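Local coordinates for sensor protein (Shewanella oneidensis, PDB 3LIC) that is a putative membrane-bound sensor histidine kinase whose extracellular PDC-fold domain probably detects a signal outside the cell for two-component regulation, at residues E56-V61 and K88-Y93; S75-K80 and V151-Q156; W118-K123 and V162-L167. All blocks are in the same frame, centred on the assembly; numbering follows the deposited sequence.

Interaction 1 (E56-V61 and K88-Y93); sequences EKLKTV and KLFSPY
The Phe90 ring meets the CD1 methyl of Leu58 obliquely along its CE2-CZ side, while CD of Pro92 sits over the middle of one of its faces, about 3.6 Å above the plane. The approach of Leu58 CD1 to Phe90 CE2 is 3.9 Å, an ordinary van der Waals distance. The proline ring offers its CG to the same methyl, and Leu58 CD1 to Pro92 CG, at 3.6 Å, is the closest approach between the two segments. Lower on the leucine, Leu58 CB lies 4.0 Å from Pro92 CB, so that the proline follows the leucine from its base to one branch. One methyl thus fills the angle between an aromatic ring and a proline ring, an entirely apolar meeting of three buried side chains. Phe90 is swung toward the helix by its first torsion, which sets CG anti to the backbone N (chi1 177°). Within helix 55-68, Glu56 O accepts from both Thr60 N and Thr60 OG1, which reach it from opposite faces of its carbonyl plane. Lys87 adds a cation-pi contact to the Phe90 ring. The contact packs helix 55-68 against the start of strand 92-96; Leu58 also touches Ile77 of strand 74-79, and Lys59 touches Tyr103 of strand 101-105, so the helix lies over three neighbouring strands of the antiparallel sheet.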
loop_
_atom_site.group_PDB
_atom_site.type_symbol
_atom_site.label_atom_id
_atom_site.label_comp_id
_atom_site.label_asym_id
_atom_site.label_seq_id
_atom_site.Cartn_x
_atom_site.Cartn_y
_atom_site.Cartn_z
ATOM N N GLU A 56 -10.941 25.801 0.887
ATOM C CA GLU A 56 -11.232 25.820 -0.558
ATOM C C GLU A 56 -9.924 25.677 -1.349
ATOM O O GLU A 56 -9.869 25.002 -2.379
ATOM C CB GLU A 56 -11.918 27.132 -1.031
ATOM C CG GLU A 56 -13.457 27.213 -1.197
ATOM C CD GLU A 56 -14.186 25.920 -1.614
ATOM O OE1 GLU A 56 -14.320 25.605 -2.814
ATOM O OE2 GLU A 56 -14.704 25.250 -0.714
ATOM N N LYS A 57 -8.896 26.385 -0.925
ATOM C CA LYS A 57 -7.582 26.225 -1.575
ATOM C C LYS A 57 -6.992 24.800 -1.419
ATOM O O LYS A 57 -6.481 24.250 -2.394
ATOM C CB LYS A 57 -6.529 27.240 -1.046
ATOM C CG LYS A 57 -6.663 28.689 -1.593
ATOM C CD LYS A 57 -5.492 29.518 -1.017
ATOM C CE LYS A 57 -5.843 30.989 -0.849
ATOM N NZ LYS A 57 -6.544 31.498 -2.045
ATOM N N LEU A 58 -7.015 24.228 -0.230
ATOM C CA LEU A 58 -6.470 22.867 -0.081
ATOM C C LEU A 58 -7.275 21.837 -0.881
ATOM O O LEU A 58 -6.709 20.893 -1.505
ATOM C CB LEU A 58 -6.372 22.476 1.380
ATOM C CG LEU A 58 -5.536 23.428 2.212
ATOM C CD1 LEU A 58 -5.520 22.991 3.685
ATOM C CD2 LEU A 58 -4.107 23.502 1.747
ATOM N N LYS A 59 -8.581 22.053 -0.945
ATOM C CA LYS A 59 -9.444 21.176 -1.720
ATOM C C LYS A 59 -9.116 21.231 -3.193
ATOM O O LYS A 59 -9.019 20.199 -3.892
ATOM C CB LYS A 59 -10.921 21.599 -1.518
ATOM C CG LYS A 59 -11.895 20.895 -2.452
ATOM C CD LYS A 59 -13.335 21.027 -1.786
ATOM C CE LYS A 59 -14.424 20.586 -2.723
ATOM N NZ LYS A 59 -14.283 21.423 -3.892
ATOM N N THR A 60 -8.964 22.447 -3.703
ATOM C CA THR A 60 -8.445 22.605 -5.099
ATOM C C THR A 60 -7.090 21.939 -5.274
ATOM O O THR A 60 -6.973 21.104 -6.095
ATOM C CB THR A 60 -8.357 24.071 -5.479
ATOM O OG1 THR A 60 -9.623 24.659 -5.146
ATOM C CG2 THR A 60 -8.046 24.269 -6.962
ATOM N N VAL A 61 -6.068 22.280 -4.507
ATOM C CA VAL A 61 -4.757 21.555 -4.620
ATOM C C VAL A 61 -4.884 20.002 -4.686
ATOM O O VAL A 61 -4.358 19.347 -5.645
ATOM C CB VAL A 61 -3.763 21.936 -3.457
ATOM C CG1 VAL A 61 -2.476 21.037 -3.517
ATOM C CG2 VAL A 61 -3.378 23.381 -3.580
ATOM N N LYS A 88 -9.528 22.445 16.337
ATOM C CA LYS A 88 -8.628 21.513 16.931
ATOM C C LYS A 88 -7.967 20.648 15.832
ATOM O O LYS A 88 -6.723 20.662 15.677
ATOM C CB LYS A 88 -9.338 20.655 17.957
ATOM C CG LYS A 88 -8.385 19.997 18.962
ATOM C CD LYS A 88 -9.160 19.703 20.246
ATOM C CE LYS A 88 -8.556 18.563 21.034
ATOM N NZ LYS A 88 -8.336 17.419 20.175
ATOM N N LEU A 89 -8.825 19.942 15.083
ATOM C CA LEU A 89 -8.435 18.949 14.097
ATOM C C LEU A 89 -8.729 19.570 12.760
ATOM O O LEU A 89 -9.766 20.228 12.590
ATOM C CB LEU A 89 -9.247 17.636 14.261
ATOM C CG LEU A 89 -9.026 16.837 15.580
ATOM C CD1 LEU A 89 -9.779 15.547 15.509
ATOM C CD2 LEU A 89 -7.525 16.560 15.895
ATOM N N PHE A 90 -7.820 19.418 11.813
ATOM C CA PHE A 90 -8.113 19.936 10.492
ATOM C C PHE A 90 -7.378 19.074 9.496
ATOM O O PHE A 90 -6.177 18.985 9.527
ATOM C CB PHE A 90 -7.688 21.431 10.406
ATOM C CG PHE A 90 -7.896 22.100 9.000
ATOM C CD1 PHE A 90 -9.117 22.036 8.336
ATOM C CD2 PHE A 90 -6.883 22.878 8.431
ATOM C CE1 PHE A 90 -9.322 22.644 7.087
ATOM C CE2 PHE A 90 -7.065 23.533 7.190
ATOM C CZ PHE A 90 -8.282 23.390 6.499
ATOM N N SER A 91 -8.107 18.431 8.593
ATOM C CA SER A 91 -7.473 17.549 7.652
ATOM C C SER A 91 -8.239 17.372 6.357
ATOM O O SER A 91 -8.793 16.316 6.058
ATOM C CB SER A 91 -7.088 16.235 8.320
ATOM O OG SER A 91 -6.729 15.237 7.372
ATOM N N PRO A 92 -8.209 18.424 5.523
ATOM C CA PRO A 92 -8.739 18.280 4.157
ATOM C C PRO A 92 -8.245 16.999 3.473
ATOM O O PRO A 92 -7.074 16.659 3.582
ATOM C CB PRO A 92 -8.149 19.485 3.446
ATOM C CG PRO A 92 -7.974 20.529 4.607
ATOM C CD PRO A 92 -7.552 19.734 5.769
ATOM N N TYR A 93 -9.112 16.347 2.712
ATOM C CA TYR A 93 -8.788 15.072 2.097
ATOM C C TYR A 93 -9.646 14.894 0.863
ATOM O O TYR A 93 -10.844 15.135 0.919
ATOM C CB TYR A 93 -9.131 13.967 3.116
ATOM C CG TYR A 93 -9.024 12.565 2.593
ATOM C CD1 TYR A 93 -7.773 12.025 2.206
ATOM C CD2 TYR A 93 -10.152 11.741 2.526
ATOM C CE1 TYR A 93 -7.672 10.711 1.719
ATOM C CE2 TYR A 93 -10.046 10.434 2.062
ATOM C CZ TYR A 93 -8.830 9.939 1.653
ATOM O OH TYR A 93 -8.772 8.632 1.236
#

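Interaction 2 (S75-K80 and V151-Q156)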
loop_
_atom_site.group_PDB
_atom_site.type_symbol
_atom_site.label_atom_id
_atom_site.label_comp_id
_atom_site.label_asym_id
_atom_site.label_seq_id
_atom_site.Cartn_x
_atom_site.Cartn_y
_atom_site.Cartn_z
ATOM N N SER A 75 -5.624 11.745 -1.194
ATOM C CA SER A 75 -4.509 12.446 -0.568
ATOM C C SER A 75 -4.982 13.362 0.549
ATOM O O SER A 75 -6.036 13.973 0.437
ATOM C CB SER A 75 -3.718 13.192 -1.661
ATOM O OG SER A 75 -2.847 14.128 -1.046
ATOM N N ALA A 76 -4.267 13.433 1.650
ATOM C CA ALA A 76 -4.712 14.308 2.738
ATOM C C ALA A 76 -3.636 15.339 3.130
ATOM O O ALA A 76 -2.420 15.077 2.973
ATOM C CB ALA A 76 -5.095 13.468 3.991
ATOM N N ILE A 77 -4.083 16.459 3.702
ATOM C CA ILE A 77 -3.192 17.390 4.371
ATOM C C ILE A 77 -3.710 17.587 5.781
ATOM O O ILE A 77 -4.718 18.249 5.976
ATOM C CB ILE A 77 -3.160 18.751 3.691
ATOM C CG1 ILE A 77 -2.623 18.595 2.264
ATOM C CG2 ILE A 77 -2.322 19.793 4.613
ATOM C CD1 ILE A 77 -2.613 19.899 1.502
ATOM N N ALA A 78 -2.999 17.022 6.769
ATOM C CA ALA A 78 -3.525 16.855 8.107
ATOM C C ALA A 78 -2.625 17.614 9.106
ATOM O O ALA A 78 -1.410 17.456 9.073
ATOM C CB ALA A 78 -3.613 15.395 8.414
ATOM N N PHE A 79 -3.195 18.493 9.935
ATOM C CA PHE A 79 -2.362 19.385 10.808
ATOM C C PHE A 79 -2.372 18.904 12.265
ATOM O O PHE A 79 -3.350 18.291 12.690
ATOM C CB PHE A 79 -2.819 20.880 10.747
ATOM C CG PHE A 79 -2.675 21.503 9.374
ATOM C CD1 PHE A 79 -1.510 22.170 9.007
ATOM C CD2 PHE A 79 -3.663 21.372 8.451
ATOM C CE1 PHE A 79 -1.386 22.699 7.748
ATOM C CE2 PHE A 79 -3.544 21.906 7.179
ATOM C CZ PHE A 79 -2.414 22.572 6.833
ATOM N N LYS A 80 -1.292 19.155 13.004
ATOM C CA LYS A 80 -1.306 18.941 14.457
ATOM C C LYS A 80 -2.515 19.632 15.122
ATOM O O LYS A 80 -2.945 20.685 14.671
ATOM C CB LYS A 80 -0.057 19.525 15.079
ATOM C CG LYS A 80 0.974 18.561 15.524
ATOM C CD LYS A 80 2.059 19.349 16.288
ATOM C CE LYS A 80 2.993 18.427 17.066
ATOM N NZ LYS A 80 3.998 17.818 16.164
ATOM N N VAL A 151 4.126 11.961 4.912
ATOM C CA VAL A 151 5.353 12.695 5.159
ATOM C C VAL A 151 5.126 14.013 5.917
ATOM O O VAL A 151 4.458 14.886 5.416
ATOM C CB VAL A 151 6.002 13.126 3.813
ATOM C CG1 VAL A 151 7.359 14.003 4.131
ATOM C CG2 VAL A 151 6.218 11.899 2.909
ATOM N N PRO A 152 5.759 14.172 7.105
ATOM C CA PRO A 152 5.747 15.386 7.967
ATOM C C PRO A 152 6.129 16.607 7.179
ATOM O O PRO A 152 6.935 16.481 6.285
ATOM C CB PRO A 152 6.898 15.124 8.932
ATOM C CG PRO A 152 7.052 13.608 8.951
ATOM C CD PRO A 152 6.537 13.060 7.693
ATOM N N PHE A 153 5.607 17.783 7.524
ATOM C CA PHE A 153 6.114 19.060 6.948
ATOM C C PHE A 153 6.349 20.130 8.054
ATOM O O PHE A 153 5.765 20.029 9.111
ATOM C CB PHE A 153 5.207 19.579 5.837
ATOM C CG PHE A 153 3.756 19.742 6.244
ATOM C CD1 PHE A 153 3.351 20.838 6.986
ATOM C CD2 PHE A 153 2.810 18.852 5.823
ATOM C CE1 PHE A 153 2.020 21.012 7.339
ATOM C CE2 PHE A 153 1.476 19.010 6.148
ATOM C CZ PHE A 153 1.077 20.098 6.902
ATOM N N GLY A 154 7.193 21.138 7.782
ATOM C CA GLY A 154 7.650 22.156 8.762
ATOM C C GLY A 154 9.198 22.175 8.836
ATOM O O GLY A 154 9.853 21.972 7.816
ATOM N N VAL A 155 9.774 22.385 10.036
ATOM C CA VAL A 155 11.232 22.299 10.325
ATOM C C VAL A 155 11.435 21.954 11.804
ATOM O O VAL A 155 10.551 22.261 12.630
ATOM C CB VAL A 155 11.880 23.672 10.207
ATOM C CG1 VAL A 155 12.368 23.966 8.764
ATOM C CG2 VAL A 155 10.882 24.746 10.744
ATOM N N GLN A 156 12.600 21.389 12.168
ATOM C CA GLN A 156 13.013 21.200 13.621
ATOM C C GLN A 156 12.593 22.228 14.666
ATOM O O GLN A 156 12.519 23.408 14.378
ATOM C CB GLN A 156 14.542 21.092 13.796
ATOM C CG GLN A 156 14.985 19.692 14.111
ATOM C CD GLN A 156 14.655 18.822 12.933
ATOM O OE1 GLN A 156 14.942 19.219 11.805
ATOM N NE2 GLN A 156 14.003 17.666 13.163
#
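Phe153 drives the CZ end of its ring toward the face of Phe79, an offset edge-to-face (T-shaped) pair with centroids 5.6 Å apart and planes at 76°. The leading atom is Phe153 CZ, 3.7 Å from Phe79 CE1, and Phe153 CE1 follows at 3.8 Å from the same carbon. Phe79 CD1 lies in the plane of the Phe153 ring, at its edge. A second, looser touch comes from the branch methyl of Ile77, whose CG2 stands 4.1 Å from Phe153 CZ and meets that ring obliquely. The side chains of Ile77 and Phe79 each run at about a right angle to that of Phe153.

The backbones themselves stay well apart: the axes of strand segments 75-79 and 151-153 approach no closer than 9.1 Å and diverge by 50°. Strand 161-168 runs between them in the sheet, so Phe153 reaches over the intervening strand and touches Thr163 on its way. Its CG takes the position between the backbone N and the carbonyl carbon (chi1 55°), which sends the ring across toward Phe79. Farther out, Phe160 makes an edge-to-face pair with Phe153, and Phe84 makes another with Phe79. Ser40 and Ile43 of the long helix 2-46 also touch Phe153, while Leu58 and Leu62 of helix 55-68 pack on Ile77, placing the contact where the helices of this PDC domain meet its sheet.

A leucine in place of Phe153 would probably leave the Phe79 face without its aromatic edge and open a gap over strand 161-168. Held by dispersion and the weak electrostatics of ring hydrogens over a pi face, the contact depends on shape and ring orientation rather than on charge.

Interaction 3 (W118-K123 and V162-L167). With EDO (1,2-ethanediol), chain B.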
loop_
_atom_site.group_PDB
_atom_site.type_symbol
_atom_site.label_atom_id
_atom_site.label_comp_id
_atom_site.label_asym_id
_atom_site.label_seq_id
_atom_site.Cartn_x
_atom_site.Cartn_y
_atom_site.Cartn_z
ATOM N N TRP A 118 -4.718 5.539 14.245
ATOM C CA TRP A 118 -4.415 5.838 12.869
ATOM C C TRP A 118 -2.879 5.897 12.625
ATOM O O TRP A 118 -2.256 6.946 12.821
ATOM C CB TRP A 118 -5.179 7.122 12.451
ATOM C CG TRP A 118 -6.725 6.914 12.594
ATOM C CD1 TRP A 118 -7.519 7.290 13.637
ATOM C CD2 TRP A 118 -7.584 6.248 11.654
ATOM N NE1 TRP A 118 -8.871 6.887 13.420
ATOM C CE2 TRP A 118 -8.908 6.208 12.225
ATOM C CE3 TRP A 118 -7.350 5.571 10.462
ATOM C CZ2 TRP A 118 -9.990 5.615 11.564
ATOM C CZ3 TRP A 118 -8.425 4.991 9.785
ATOM C CH2 TRP A 118 -9.751 5.053 10.330
ATOM N N ASP A 119 -2.305 4.761 12.180
ATOM C CA ASP A 119 -0.874 4.643 11.825
ATOM C C ASP A 119 -0.391 5.817 11.038
ATOM O O ASP A 119 0.655 6.436 11.360
ATOM C CB ASP A 119 -0.656 3.417 10.908
ATOM C CG ASP A 119 -0.019 2.255 11.641
ATOM O OD1 ASP A 119 -0.017 2.360 12.907
ATOM O OD2 ASP A 119 0.486 1.308 10.933
ATOM N N TRP A 120 -1.154 6.135 9.983
ATOM C CA TRP A 120 -0.708 7.167 9.053
ATOM C C TRP A 120 -0.432 8.534 9.659
ATOM O O TRP A 120 0.277 9.344 9.059
ATOM C CB TRP A 120 -1.678 7.293 7.872
ATOM C CG TRP A 120 -3.021 7.893 8.161
ATOM C CD1 TRP A 120 -4.249 7.213 8.272
ATOM C CD2 TRP A 120 -3.330 9.286 8.225
ATOM N NE1 TRP A 120 -5.266 8.105 8.442
ATOM C CE2 TRP A 120 -4.752 9.385 8.442
ATOM C CE3 TRP A 120 -2.552 10.475 8.118
ATOM C CZ2 TRP A 120 -5.417 10.613 8.507
ATOM C CZ3 TRP A 120 -3.218 11.741 8.234
ATOM C CH2 TRP A 120 -4.653 11.795 8.410
ATOM N N TRP A 121 -1.080 8.816 10.792
ATOM C CA TRP A 121 -0.832 10.034 11.557
ATOM C C TRP A 121 0.228 9.730 12.655
ATOM O O TRP A 121 1.284 10.317 12.664
ATOM C CB TRP A 121 -2.108 10.572 12.211
ATOM C CG TRP A 121 -1.729 11.688 13.158
ATOM C CD1 TRP A 121 -1.493 11.580 14.504
ATOM C CD2 TRP A 121 -1.415 13.055 12.805
ATOM N NE1 TRP A 121 -1.120 12.801 15.006
ATOM C CE2 TRP A 121 -1.024 13.711 13.996
ATOM C CE3 TRP A 121 -1.412 13.771 11.595
ATOM C CZ2 TRP A 121 -0.668 15.062 14.043
ATOM C CZ3 TRP A 121 -1.030 15.147 11.629
ATOM C CH2 TRP A 121 -0.685 15.780 12.863
ATOM N N SER A 122 -0.058 8.776 13.532
ATOM C CA SER A 122 0.740 8.564 14.737
ATOM C C SER A 122 2.204 8.273 14.399
ATOM O O SER A 122 3.119 8.889 14.974
ATOM C CB SER A 122 0.184 7.394 15.518
ATOM O OG SER A 122 -1.123 7.629 15.962
ATOM N N LYS A 123 2.447 7.338 13.481
ATOM C CA LYS A 123 3.837 6.945 13.224
ATOM C C LYS A 123 4.654 8.123 12.666
ATOM O O LYS A 123 5.802 8.358 13.052
ATOM C CB LYS A 123 3.890 5.726 12.318
ATOM C CG LYS A 123 3.769 4.445 13.093
ATOM C CD LYS A 123 4.876 4.422 14.178
ATOM C CE LYS A 123 5.107 3.034 14.823
ATOM N NZ LYS A 123 5.925 3.202 16.086
ATOM N N VAL A 162 1.225 16.286 8.416
ATOM C CA VAL A 162 1.674 15.402 7.312
ATOM C C VAL A 162 0.802 15.585 6.050
ATOM O O VAL A 162 -0.375 15.980 6.139
ATOM C CB VAL A 162 1.546 13.971 7.780
ATOM C CG1 VAL A 162 2.326 13.733 9.131
ATOM C CG2 VAL A 162 0.050 13.604 8.010
ATOM N N THR A 163 1.344 15.310 4.872
ATOM C CA THR A 163 0.541 15.113 3.682
ATOM C C THR A 163 0.659 13.614 3.335
ATOM O O THR A 163 1.608 12.951 3.770
ATOM C CB THR A 163 0.988 15.970 2.525
ATOM O OG1 THR A 163 2.248 15.498 2.032
ATOM C CG2 THR A 163 1.181 17.426 2.976
ATOM N N THR A 164 -0.295 13.075 2.589
ATOM C CA THR A 164 -0.387 11.628 2.452
ATOM C C THR A 164 -0.707 11.312 1.044
ATOM O O THR A 164 -1.179 12.178 0.310
ATOM C CB THR A 164 -1.515 10.979 3.321
ATOM O OG1 THR A 164 -2.794 11.432 2.874
ATOM C CG2 THR A 164 -1.326 11.230 4.858
ATOM N N VAL A 165 -0.477 10.077 0.645
ATOM C CA VAL A 165 -1.072 9.570 -0.603
ATOM C C VAL A 165 -1.626 8.191 -0.179
ATOM O O VAL A 165 -0.960 7.442 0.581
ATOM C CB VAL A 165 -0.038 9.482 -1.802
ATOM C CG1 VAL A 165 -0.657 8.965 -3.047
ATOM C CG2 VAL A 165 0.390 10.874 -2.222
ATOM N N ASP A 166 -2.869 7.891 -0.584
ATOM C CA ASP A 166 -3.502 6.580 -0.373
ATOM C C ASP A 166 -3.477 5.788 -1.674
ATOM O O ASP A 166 -3.764 6.327 -2.768
ATOM C CB ASP A 166 -4.988 6.728 0.066
ATOM C CG ASP A 166 -5.145 7.487 1.374
ATOM O OD1 ASP A 166 -6.262 8.004 1.626
ATOM O OD2 ASP A 166 -4.152 7.545 2.158
ATOM N N LEU A 167 -3.183 4.494 -1.541
ATOM C CA LEU A 167 -3.278 3.583 -2.658
ATOM C C LEU A 167 -4.348 2.539 -2.320
ATOM O O LEU A 167 -4.225 1.835 -1.326
ATOM C CB LEU A 167 -1.935 2.880 -2.889
ATOM C CG LEU A 167 -0.724 3.749 -3.253
ATOM C CD1 LEU A 167 0.432 2.734 -3.498
ATOM C CD2 LEU A 167 -0.971 4.589 -4.531
HETATM C C1 EDO B . -5.187 9.372 5.049
HETATM O O1 EDO B . -4.494 9.646 3.811
HETATM C C2 EDO B . -6.653 9.012 4.829
HETATM O O2 EDO B . -6.744 7.704 4.212
#
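Apolar packing joins Trp120 and Trp121 to the strand through Val162 and Thr164. The CG2 methyl of Val162 lies in the plane of the Trp120 indole, at the edge of its six-membered ring and 3.8 Å from Trp120 CZ3. That same methyl meets Trp121 obliquely, with Val162 CG2 to Trp121 CE3 at 3.9 Å, so it fills the notch where the two consecutive indoles meet. Thr164 presents its carbon branch to Trp120, CG2 lying 3.6 Å from CE3. With CG between the backbone N and the carbonyl carbon (chi1 71°), the Trp120 indole is laid across the strand, its six-membered ring against Val162 and Thr164, and CB of Trp121 lies toward the rim of one indole face.

Over the opposite indole face sits a 1,2-ethanediol molecule, probably from the crystallisation liquor, with C1 near the ring centre and 3.4 Å from Trp120 CE2. In the PDC fold of Cache sensor domains, the ligand pocket typically lies between the central sheet and the segments covering this side; the bound diol is consistent with such a pocket, although no natural ligand is identified here.

The polar interactions belong mainly to the diol. Thr164 OG1 donates to its O1 at 2.6 Å, and diol O2 donates to Asp166 OD1, also at 2.6 Å. Tyr136 OH bonds to the diol as well, whereas Tyr93 OH shares Asp166 OD1. Thr164 OG1 is further engaged by Ala76 N of the adjacent strand, and Trp120 NE1 pairs with Tyr111 OH. At the start of the short helix, Trp118 O accepts from Trp121 N and Ser122 N.

All three contacts are buried and engage the same six-stranded antiparallel sheet, but they use it differently. Interaction 1 packs a helix on the sheet by purely aliphatic and ring contact, and interaction 2 joins two strands of that sheet mainly through an aromatic pair, Phe153 reaching over the strand between them. Interaction 3 involves that intervening strand itself and adds polar groups around a bound diol. The sheet connects them directly: Pro92 O lies 3.0 Å from Ile77 N, and Ala78 N 2.9 Å from Val162 O. Tyr93 of interaction 1 also reaches Asp166 of interaction 3, which brings strand 92-96 to the diol site.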